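Local atomic coordinates of ADP-ribosylation factor-binding protein GGA1 (Saccharomyces cerevisiae, PDB entry 5CN2), a protein that may regulate membrane traffic through the trans-Golgi network, binding ARF1 and ARF2, and is represented here by its C-terminal GAE (gamma-adaptin ear) domain. Residues Gln67-Asn72 / Ile82-Ser87. Sequence-based numbering, arbitrary orientation.
Sequences QPQSGN and IKQIAS
Gln67 and Ser70 tie an irregular loop to Lys83 and Ile85 along one side of strand 78-89, in the five-stranded antiparallel sheet of the GAE domain's beta-sandwich. The loop leaves the outermost strand 63-66 and runs nearly antiparallel to strand 78-89, whose other side pairs with strand 34-43.

Three hydrogen bonds carry the polar part. Gln67 N donates to Ile85 O at 3.0 Å, continuing the pairing of strand 63-66 past its end. Further on, Ser70 N donates to Lys83 O, and Lys83 N returns a nearly straight bond to Ser70 OG (3.1 Å, 173° at the hydrogen). Serine suits this place because its short side chain, with OG between its own backbone N and carbonyl carbon (chi1 61°), brings an acceptor to the strand's N-H where the loop offers no carbonyl. Both backbone groups of Lys83 are thereby bound by one residue.

Between these attachments Pro68, which has no N-H to donate, has its CB directed away from the strand. Gln84, buried, fills the interval: its extended chain, CG anti to the backbone N (chi1 -179°), reaches the loop backbone, CG lying 3.3 Å from Gln67 O and CB 4.1 Å from Gln69 CA. An alanine in place of Gln84 would probably open a gap between loop and strand beside Gln67 O and Gln69 CB and give up much of the packing on Leu54 and Leu66.

The remaining contacts are van der Waals packing. Gln67 and Ile85 lie alongside each other, both pointing the same way on the exposed face; the glutamine's amide lies against the isoleucine's CB and CG2, with NE2 3.7 Å from CG2, while its CB packs by Ile85 O. Further along the loop, Ile82, branched and buried, spreads over Gly71 and Asn72: CG2 meets Gly71 O at 3.4 Å, and CD1 rests 3.7 Å from Asn72 CA.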
ATOM      1  N   GLN A  67      -3.495  -9.416   3.623  1.00 28.99           N
ATOM      2  CA  GLN A  67      -2.986  -9.936   4.875  1.00 32.29           C
ATOM      3  C   GLN A  67      -2.762  -8.821   5.858  1.00 32.11           C
ATOM      4  O   GLN A  67      -2.575  -7.685   5.477  1.00 35.08           O
ATOM      5  CB  GLN A  67      -1.679 -10.681   4.655  1.00 33.63           C
ATOM      6  CG  GLN A  67      -1.880 -12.049   4.034  1.00 37.73           C
ATOM      7  CD  GLN A  67      -0.559 -12.727   3.778  1.00 37.82           C
ATOM      8  OE1 GLN A  67       0.249 -12.856   4.694  1.00 42.02           O
ATOM      9  NE2 GLN A  67      -0.318 -13.142   2.535  1.00 36.96           N
ATOM     10  N   PRO A  68      -2.779  -9.146   7.139  1.00 33.29           N
ATOM     11  CA  PRO A  68      -2.652  -8.073   8.105  1.00 35.08           C
ATOM     12  C   PRO A  68      -1.267  -7.400   8.101  1.00 35.42           C
ATOM     13  O   PRO A  68      -0.242  -8.021   7.778  1.00 35.70           O
ATOM     14  CB  PRO A  68      -2.909  -8.771   9.441  1.00 35.52           C
ATOM     15  CG  PRO A  68      -2.549 -10.198   9.212  1.00 35.48           C
ATOM     16  CD  PRO A  68      -2.769 -10.484   7.760  1.00 34.82           C
ATOM     17  N   GLN A  69      -1.260  -6.136   8.470  1.00 36.59           N
ATOM     18  CA  GLN A  69      -0.029  -5.402   8.578  1.00 40.07           C
ATOM     19  C   GLN A  69       0.772  -5.848   9.789  1.00 38.07           C
ATOM     20  O   GLN A  69       0.214  -6.343  10.768  1.00 37.81           O
ATOM     21  CB  GLN A  69      -0.296  -3.913   8.613  1.00 39.56           C
ATOM     22  CG  GLN A  69      -1.143  -3.429   9.760  1.00 44.04           C
ATOM     23  CD  GLN A  69      -1.408  -1.928   9.697  1.00 45.27           C
ATOM     24  OE1 GLN A  69      -1.886  -1.336  10.659  1.00 41.78           O
ATOM     25  NE2 GLN A  69      -1.112  -1.314   8.569  1.00 48.71           N
ATOM     26  N   SER A  70       2.087  -5.683   9.689  1.00 38.38           N
ATOM     27  CA  SER A  70       3.027  -6.227  10.676  1.00 37.45           C
ATOM     28  C   SER A  70       2.901  -5.460  11.979  1.00 38.46           C
ATOM     29  O   SER A  70       3.191  -5.994  13.026  1.00 37.67           O
ATOM     30  CB  SER A  70       4.463  -6.153  10.157  1.00 36.93           C
ATOM     31  OG  SER A  70       4.862  -4.812   9.909  1.00 39.67           O
ATOM     32  N   GLY A  71       2.434  -4.216  11.896  1.00 38.10           N
ATOM     33  CA  GLY A  71       2.280  -3.355  13.051  1.00 36.01           C
ATOM     34  C   GLY A  71       1.477  -2.152  12.621  1.00 37.75           C
ATOM     35  O   GLY A  71       1.032  -2.081  11.488  1.00 36.46           O
ATOM     36  N   ASN A  72       1.282  -1.211  13.528  1.00 39.22           N
ATOM     37  CA  ASN A  72       0.521  -0.000  13.234  1.00 41.82           C
ATOM     38  C   ASN A  72       1.160   1.290  13.764  1.00 39.17           C
ATOM     39  O   ASN A  72       0.524   2.356  13.805  1.00 36.53           O
ATOM     40  CB  ASN A  72      -0.930  -0.170  13.726  1.00 43.34           C
ATOM     41  CG  ASN A  72      -1.099  -0.045  15.246  1.00 44.47           C
ATOM     42  OD1 ASN A  72      -2.228   0.147  15.689  1.00 49.32           O
ATOM     43  ND2 ASN A  72      -0.022  -0.134  16.042  1.00 45.79           N
ATOM     44  N   ILE A  82       6.619  -0.664   8.755  1.00 35.54           N
ATOM     45  CA  ILE A  82       5.451  -1.533   8.616  1.00 34.34           C
ATOM     46  C   ILE A  82       5.475  -2.133   7.209  1.00 34.51           C
ATOM     47  O   ILE A  82       5.728  -1.439   6.225  1.00 32.00           O
ATOM     48  CB  ILE A  82       4.139  -0.763   8.842  1.00 34.28           C
ATOM     49  CG1 ILE A  82       4.075  -0.186  10.265  1.00 35.22           C
ATOM     50  CG2 ILE A  82       2.937  -1.684   8.665  1.00 35.97           C
ATOM     51  CD1 ILE A  82       2.918   0.769  10.464  1.00 34.50           C
ATOM     52  N   LYS A  83       5.260  -3.437   7.148  1.00 36.48           N
ATOM     53  CA  LYS A  83       5.138  -4.183   5.906  1.00 40.40           C
ATOM     54  C   LYS A  83       3.726  -4.805   5.865  1.00 41.77           C
ATOM     55  O   LYS A  83       3.169  -5.199   6.907  1.00 44.34           O
ATOM     56  CB  LYS A  83       6.198  -5.287   5.882  1.00 43.49           C
ATOM     57  CG  LYS A  83       6.219  -6.146   4.621  1.00 49.39           C
ATOM     58  CD  LYS A  83       6.694  -7.580   4.880  1.00 52.06           C
ATOM     59  CE  LYS A  83       8.163  -7.753   4.556  1.00 55.93           C
ATOM     60  NZ  LYS A  83       8.721  -9.029   5.086  1.00 59.70           N
ATOM     61  N   GLN A  84       3.161  -4.912   4.669  1.00 41.20           N
ATOM     62  CA  GLN A  84       1.853  -5.546   4.495  1.00 39.96           C
ATOM     63  C   GLN A  84       1.707  -6.214   3.147  1.00 35.58           C
ATOM     64  O   GLN A  84       1.775  -5.537   2.112  1.00 35.70           O
ATOM     65  CB  GLN A  84       0.735  -4.520   4.647  1.00 40.69           C
ATOM     66  CG  GLN A  84      -0.646  -5.158   4.502  1.00 41.40           C
ATOM     67  CD  GLN A  84      -1.792  -4.276   4.938  1.00 39.58           C
ATOM     68  OE1 GLN A  84      -2.795  -4.788   5.445  1.00 41.97           O
ATOM     69  NE2 GLN A  84      -1.665  -2.963   4.752  1.00 35.36           N
ATOM     70  N   ILE A  85       1.455  -7.520   3.175  1.00 32.83           N
ATOM     71  CA  ILE A  85       1.343  -8.349   1.974  1.00 34.40           C
ATOM     72  C   ILE A  85      -0.080  -8.384   1.417  1.00 34.85           C
ATOM     73  O   ILE A  85      -1.055  -8.520   2.158  1.00 33.46           O
ATOM     74  CB  ILE A  85       1.730  -9.812   2.234  1.00 38.28           C
ATOM     75  CG1 ILE A  85       3.066  -9.919   2.966  1.00 41.41           C
ATOM     76  CG2 ILE A  85       1.788 -10.588   0.919  1.00 40.62           C
ATOM     77  CD1 ILE A  85       4.210  -9.300   2.205  1.00 45.62           C
ATOM     78  N   ALA A  86      -0.180  -8.259   0.099  1.00 33.90           N
ATOM     79  CA  ALA A  86      -1.441  -8.444  -0.598  1.00 36.65           C
ATOM     80  C   ALA A  86      -1.226  -9.263  -1.861  1.00 35.37           C
ATOM     81  O   ALA A  86      -0.101  -9.397  -2.356  1.00 34.59           O
ATOM     82  CB  ALA A  86      -2.056  -7.098  -0.950  1.00 34.53           C
ATOM     83  N   SER A  87      -2.311  -9.800  -2.387  1.00 36.72           N
ATOM     84  CA  SER A  87      -2.259 -10.366  -3.721  1.00 37.81           C
ATOM     85  C   SER A  87      -3.461  -9.956  -4.545  1.00 36.88           C
ATOM     86  O   SER A  87      -4.490  -9.517  -4.030  1.00 38.95           O
ATOM     87  CB  SER A  87      -2.091 -11.874  -3.665  1.00 39.56           C
ATOM     88  OG  SER A  87      -3.215 -12.463  -3.088  1.00 42.36           O
TER